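Local coordinates for protein hydrolase, haloacid dehalogenase-like family (Pseudomonas syringae pv. tomato, PDB 3S6J) that probably acts as a sugar phosphatase of the haloacid dehalogenase family, here a metal-binding hydrolase domain crystallised with calcium, at residues Phe11-Asp14 and Gly15-Asp19; Met65-Asp69 and Glu70-Arg74; Leu128-Ile132 and Asn133-Ile137. One frame throughout, in Å; residues are numbered along the deposited sequence.

Interactions 1 and 3 share the α/β core domain, their centres about 13 Å apart, and meet directly where Leu128 packs on Leu13 and Thr18. Interaction 2 stands apart on the helical part, its nearest atoms about 17 Å from interaction 1 and about 20 Å from interaction 3. Only interaction 1 is fully buried; its chemistry is metal ligation, a shared carbonyl and leucine packing after strand 8-11. Residues 65-74 form a surface helix start, held by capping and backbone bonds. Residues 128-137 also lie near the surface, joining helix 118-127 to strand 137-138 with tight-turn bonds, isoleucines turned to the fold and polar side chains along the outside.

Interaction 1 of 3, residues Phe11-Asp14 and Gly15-Asp19. With CA (calcium ion), chain M.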
# COMPACT_ATOMS: atom_id res chain seq x y z
N PHE E 11 1.52 -6.46 20.61
CA PHE E 11 0.81 -6.00 19.43
C PHE E 11 1.43 -4.72 18.89
O PHE E 11 1.70 -3.78 19.65
CB PHE E 11 -0.65 -5.70 19.76
CG PHE E 11 -1.51 -6.92 19.97
CD1 PHE E 11 -2.12 -7.54 18.89
CD2 PHE E 11 -1.74 -7.41 21.24
CE1 PHE E 11 -2.94 -8.64 19.09
CE2 PHE E 11 -2.56 -8.51 21.44
CZ PHE E 11 -3.15 -9.13 20.37
N ASP E 12 1.66 -4.67 17.59
CA ASP E 12 1.88 -3.39 16.94
C ASP E 12 0.52 -2.66 16.91
O ASP E 12 -0.51 -3.27 17.19
CB ASP E 12 2.43 -3.60 15.53
CG ASP E 12 2.41 -2.33 14.72
OD1 ASP E 12 3.17 -1.41 15.05
OD2 ASP E 12 1.62 -2.27 13.75
N LEU E 13 0.51 -1.37 16.59
CA LEU E 13 -0.74 -0.61 16.66
C LEU E 13 -1.26 -0.16 15.29
O LEU E 13 -2.22 -0.72 14.75
CB LEU E 13 -0.57 0.60 17.59
CG LEU E 13 -1.79 1.49 17.88
CD1 LEU E 13 -3.03 0.69 18.28
CD2 LEU E 13 -1.42 2.52 18.96
N ASP E 14 -0.60 0.84 14.74
CA ASP E 14 -0.92 1.40 13.43
C ASP E 14 -0.80 0.32 12.33
O ASP E 14 0.29 -0.13 12.02
CB ASP E 14 0.04 2.59 13.23
CG ASP E 14 0.18 3.02 11.79
OD1 ASP E 14 1.34 3.12 11.34
OD2 ASP E 14 -0.84 3.31 11.13
N GLY E 15 -1.93 -0.13 11.78
CA GLY E 15 -1.94 -1.09 10.69
C GLY E 15 -2.23 -2.50 11.17
O GLY E 15 -2.45 -3.41 10.37
N THR E 16 -2.26 -2.66 12.48
CA THR E 16 -2.36 -3.98 13.09
C THR E 16 -3.66 -4.06 13.89
O THR E 16 -4.44 -5.01 13.73
CB THR E 16 -1.12 -4.28 13.97
OG1 THR E 16 0.06 -4.36 13.15
CG2 THR E 16 -1.31 -5.57 14.78
N LEU E 17 -3.89 -3.07 14.76
CA LEU E 17 -5.16 -2.96 15.48
C LEU E 17 -6.06 -1.82 14.94
O LEU E 17 -7.28 -1.92 14.99
CB LEU E 17 -4.94 -2.81 16.99
CG LEU E 17 -4.18 -3.95 17.68
CD1 LEU E 17 -3.70 -3.56 19.09
CD2 LEU E 17 -5.00 -5.23 17.70
N THR E 18 -5.45 -0.76 14.42
CA THR E 18 -6.20 0.32 13.80
C THR E 18 -5.83 0.48 12.34
O THR E 18 -4.65 0.34 11.96
CB THR E 18 -5.95 1.69 14.50
OG1 THR E 18 -4.54 1.91 14.62
CG2 THR E 18 -6.60 1.73 15.86
N ASP E 19 -6.83 0.82 11.52
CA ASP E 19 -6.61 1.04 10.09
C ASP E 19 -6.02 2.43 9.83
O ASP E 19 -6.72 3.34 9.36
CB ASP E 19 -7.91 0.83 9.33
CG ASP E 19 -7.71 0.74 7.84
OD1 ASP E 19 -6.55 0.84 7.40
OD2 ASP E 19 -8.73 0.56 7.13
CA CA M . 2.57 -0.90 11.86
O HOH W 1 4.87 -1.61 12.15
O HOH W 2 3.49 1.46 12.15
O HOH W 3 3.00 -0.29 9.29
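Asp12 and Thr16 meet in the DxDxT signature loop of the haloacid dehalogenase fold, which follows strand 8-11. The calcium ion is bound by Asp12 OD2 at 2.5 Å and by the backbone Asp14 O at 2.4 Å; three waters and Asp172 complete its shell. Asp14 does not reach the metal with its carboxylate: OD1 accepts from one of those waters and from Asn24, and OD2 bonds Ser20. Polar bonds brace the ligands. Thr16 OG1 donates to Asp12 OD2 over 2.7 Å, using the anti lone pair, so one oxygen serves both metal and hydroxyl, while Asp12 OD1 pairs with Lys147. The Leu13 carbonyl gathers three amides at once: Leu17 N lies in its plane on a lone pair, Thr16 N sits above that plane and Thr18 N is tilted from it. Gly15, with phi at 100°, lets the chain fold back for this. Apolar packing completes the contact. With CG beside the backbone N (chi1 -59°), Leu17 carries its two methyls to Phe11, which it crosses at about a right angle, and Leu13 CD1 rests 4.2 Å from Leu17 CB. Leu17 CD1 touches Phe11 CB at 3.8 Å, and Leu17 CD2 approaches the Phe11 ring obliquely.

Interaction 2 of 3, residues Met65-Asp69 and Glu70-Arg74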
# COMPACT_ATOMS: atom_id res chain seq x y z
N MSE E 65 21.35 11.02 -0.72
CA MSE E 65 21.58 12.38 -0.32
C MSE E 65 21.85 12.68 1.17
O MSE E 65 22.96 13.10 1.51
CB MSE E 65 20.47 13.26 -0.90
CG MSE E 65 19.88 14.17 0.09
SE MSE E 65 18.33 13.32 0.86
CE MSE E 65 17.15 13.50 -0.69
N SER E 66 20.87 12.46 2.04
CA SER E 66 21.00 12.68 3.49
C SER E 66 20.24 13.90 4.00
O SER E 66 20.16 14.93 3.34
CB SER E 66 22.46 12.72 3.96
OG SER E 66 22.93 14.06 4.00
N ILE E 67 19.70 13.77 5.20
CA ILE E 67 18.88 14.82 5.78
C ILE E 67 19.44 15.22 7.14
O ILE E 67 19.67 14.38 8.00
CB ILE E 67 17.41 14.34 5.93
CG1 ILE E 67 16.83 13.95 4.57
CG2 ILE E 67 16.57 15.41 6.60
CD1 ILE E 67 15.45 13.29 4.63
N THR E 68 19.68 16.51 7.31
CA THR E 68 20.12 17.05 8.58
C THR E 68 19.14 16.80 9.72
O THR E 68 17.94 16.54 9.50
CB THR E 68 20.34 18.57 8.50
OG1 THR E 68 19.11 19.21 8.13
CG2 THR E 68 21.43 18.90 7.46
N ASP E 69 19.66 16.90 10.94
CA ASP E 69 18.88 16.82 12.17
C ASP E 69 17.73 17.82 12.16
O ASP E 69 16.59 17.47 12.44
CB ASP E 69 19.77 17.14 13.37
CG ASP E 69 20.53 15.93 13.86
OD1 ASP E 69 20.34 14.83 13.29
OD2 ASP E 69 21.31 16.09 14.83
N GLU E 70 18.07 19.07 11.85
CA GLU E 70 17.12 20.18 11.83
C GLU E 70 15.93 19.97 10.88
O GLU E 70 14.79 20.24 11.26
CB GLU E 70 17.86 21.50 11.50
CG GLU E 70 16.99 22.75 11.57
CD GLU E 70 17.80 24.04 11.43
OE1 GLU E 70 18.74 24.09 10.59
OE2 GLU E 70 17.50 25.02 12.16
N GLN E 71 16.18 19.51 9.66
CA GLN E 71 15.08 19.24 8.73
C GLN E 71 14.29 17.99 9.14
O GLN E 71 13.08 17.91 8.93
CB GLN E 71 15.58 19.09 7.29
CG GLN E 71 14.47 19.08 6.22
CD GLN E 71 15.03 18.89 4.81
OE1 GLN E 71 15.97 18.13 4.62
NE2 GLN E 71 14.46 19.60 3.84
N ALA E 72 14.99 17.01 9.71
CA ALA E 72 14.36 15.80 10.23
C ALA E 72 13.33 16.19 11.27
O ALA E 72 12.21 15.69 11.27
CB ALA E 72 15.42 14.89 10.83
N GLU E 73 13.73 17.10 12.14
CA GLU E 73 12.88 17.64 13.19
C GLU E 73 11.66 18.33 12.60
O GLU E 73 10.53 18.09 13.04
CB GLU E 73 13.70 18.63 14.03
CG GLU E 73 13.71 18.35 15.53
CD GLU E 73 12.77 19.25 16.31
OE1 GLU E 73 13.13 19.65 17.45
OE2 GLU E 73 11.66 19.57 15.79
N ARG E 74 11.87 19.20 11.62
CA ARG E 74 10.76 19.88 10.96
C ARG E 74 9.84 18.89 10.23
O ARG E 74 8.62 19.02 10.28
CB ARG E 74 11.23 20.99 10.00
CG ARG E 74 11.78 22.22 10.70
CD ARG E 74 11.85 23.45 9.79
NE ARG E 74 12.16 23.09 8.41
CZ ARG E 74 13.39 22.94 7.92
NH1 ARG E 74 14.45 23.14 8.69
NH2 ARG E 74 13.55 22.60 6.66
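The Gln71 amide oxygen OE1 lies against the Ile67 CG2 methyl, 3.4 Å away, and Gln71 CA lies over one face of the Arg74 guanidinium, 3.8 Å from its plane and nearer the edge than the centre. Both flat groups have an outside partner in Glu35, which takes a hydrogen bond from Gln71 NE2 and a salt bridge from Arg74 NH2. The Gln71 chain is extended and crosses Ile67 at about a right angle. This is the N-terminal start of helix 69-85, with Thr68 at the N-cap. Thr68 OG1, placed between its own backbone N and carbonyl carbon (chi1 60°), faces Gln71 N at 3.3 Å, a weak but fairly straight capping bond. The helical bonds then begin: Ala72 N reaches Thr68 O at 3.0 Å and Glu73 N reaches Asp69 O at 2.9 Å. Ile67 CG2 lies 4.4 Å from Ala72 CB, the pairing of a hydrophobic staple around the cap. Thr68 OG1 thus offers a weak acceptor to the Gln71 amide, which has no i-4 helical carbonyl, while Thr68 O starts the regular helical bonding, and the acidic Asp69 and Glu70 there would probably interact favourably with the helix dipole.

Interaction 3 of 3, residues Leu128-Ile132 and Asn133-Ile137; sequences LKLDI and NKINI
Asp131 carries CG anti to its backbone N (chi1 -178°) and Lys134 keeps CG beside its own N (chi1 -75°), which brings the lysine's aliphatic chain alongside the aspartate. The approach is close, with Lys134 CE 3.6 Å from Asp131 OD2, yet the chain bends at its last torsion and NZ stays 5.0 Å from that oxygen, so the opposite charges are near each other without forming a salt bridge. Asn133 comes from the other end of the carboxylate: ND2 is 3.1 Å from Asp131 OD1, but the angle is too poor for a hydrogen bond and the two planes are turned 49° apart. The backbone does the holding. Lys134 N donates to Asp131 O over 2.7 Å and Ile135 N to Ile132 O over 3.0 Å, both donors lying above the carbonyl plane, consistent with the tight curl of the short 3-10 turn. Ile132 and Ile137 cross at about a right angle, with Ile132 CG1 3.9 Å from Ile137 CG2, while Leu130 CD2 lies 4.3 Å from Ile135 CG2. Upstream, Lys129 is the positive-phi residue of the Schellman motif that ends helix 118-127. Ile132 and Ile135 pack back on that helix at Leu125, Leu130 reaches Leu100 of helix 96-105, and Ile135 and Ile137 lean on Ile112 of strand 110-113, beside which strand 137-138 forms the outermost strand on this side of the parallel sheet.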
# COMPACT_ATOMS: atom_id res chain seq x y z
N LEU E 128 -9.89 2.56 19.24
CA LEU E 128 -10.16 1.32 19.95
C LEU E 128 -10.81 1.65 21.28
O LEU E 128 -10.87 0.81 22.16
CB LEU E 128 -8.86 0.56 20.22
CG LEU E 128 -7.95 0.22 19.05
CD1 LEU E 128 -6.57 -0.19 19.56
CD2 LEU E 128 -8.56 -0.87 18.19
N LYS E 129 -11.28 2.88 21.41
CA LYS E 129 -11.80 3.40 22.68
C LYS E 129 -10.96 2.89 23.85
O LYS E 129 -11.50 2.29 24.79
CB LYS E 129 -13.27 3.01 22.86
CG LYS E 129 -14.08 3.02 21.57
CD LYS E 129 -13.88 1.72 20.79
CE LYS E 129 -14.44 1.79 19.37
NZ LYS E 129 -13.84 0.75 18.49
N LEU E 130 -9.65 3.11 23.78
CA LEU E 130 -8.75 2.79 24.89
C LEU E 130 -8.00 4.04 25.36
O LEU E 130 -7.61 4.91 24.57
CB LEU E 130 -7.74 1.70 24.49
CG LEU E 130 -8.19 0.25 24.21
CD1 LEU E 130 -7.02 -0.58 23.69
CD2 LEU E 130 -8.81 -0.43 25.43
N ASP E 131 -7.80 4.12 26.67
CA ASP E 131 -7.08 5.24 27.26
C ASP E 131 -5.62 4.84 27.45
O ASP E 131 -5.31 3.90 28.19
CB ASP E 131 -7.73 5.62 28.59
CG ASP E 131 -7.07 6.81 29.25
OD1 ASP E 131 -5.84 6.98 29.10
OD2 ASP E 131 -7.78 7.58 29.93
N ILE E 132 -4.72 5.55 26.77
CA ILE E 132 -3.31 5.21 26.80
C ILE E 132 -2.84 4.86 28.22
O ILE E 132 -2.46 3.71 28.48
CB ILE E 132 -2.43 6.32 26.20
CG1 ILE E 132 -0.96 5.87 26.17
CG2 ILE E 132 -2.61 7.63 26.98
CD1 ILE E 132 -0.01 6.80 25.42
N ASN E 133 -2.90 5.82 29.14
CA ASN E 133 -2.41 5.59 30.49
C ASN E 133 -3.19 4.55 31.30
O ASN E 133 -2.95 4.37 32.49
CB ASN E 133 -2.23 6.92 31.27
CG ASN E 133 -3.52 7.71 31.40
OD1 ASN E 133 -3.56 8.91 31.08
ND2 ASN E 133 -4.57 7.06 31.88
N LYS E 134 -4.10 3.84 30.64
CA LYS E 134 -4.88 2.79 31.29
C LYS E 134 -4.56 1.39 30.77
O LYS E 134 -5.19 0.41 31.18
CB LYS E 134 -6.38 3.07 31.12
CG LYS E 134 -6.94 4.20 32.00
CD LYS E 134 -8.27 4.70 31.42
CE LYS E 134 -9.15 5.39 32.45
NZ LYS E 134 -10.09 4.41 33.08
N ILE E 135 -3.58 1.28 29.86
CA ILE E 135 -3.20 -0.02 29.29
C ILE E 135 -1.70 -0.26 29.34
O ILE E 135 -0.93 0.59 29.79
CB ILE E 135 -3.61 -0.14 27.81
CG1 ILE E 135 -3.11 1.08 27.02
CG2 ILE E 135 -5.12 -0.30 27.67
CD1 ILE E 135 -3.06 0.87 25.52
N ASN E 136 -1.29 -1.44 28.87
CA ASN E 136 0.12 -1.76 28.69
C ASN E 136 0.59 -1.34 27.30
O ASN E 136 0.21 -1.95 26.30
CB ASN E 136 0.35 -3.25 28.89
CG ASN E 136 0.33 -3.67 30.36
OD1 ASN E 136 0.52 -2.85 31.26
ND2 ASN E 136 0.14 -4.95 30.59
N ILE E 137 1.40 -0.30 27.25
CA ILE E 137 1.89 0.20 25.97
C ILE E 137 3.29 0.80 26.10
O ILE E 137 3.62 1.43 27.10
CB ILE E 137 0.94 1.25 25.36
CG1 ILE E 137 1.51 1.79 24.05
CG2 ILE E 137 0.70 2.40 26.34
CD1 ILE E 137 0.53 2.63 23.26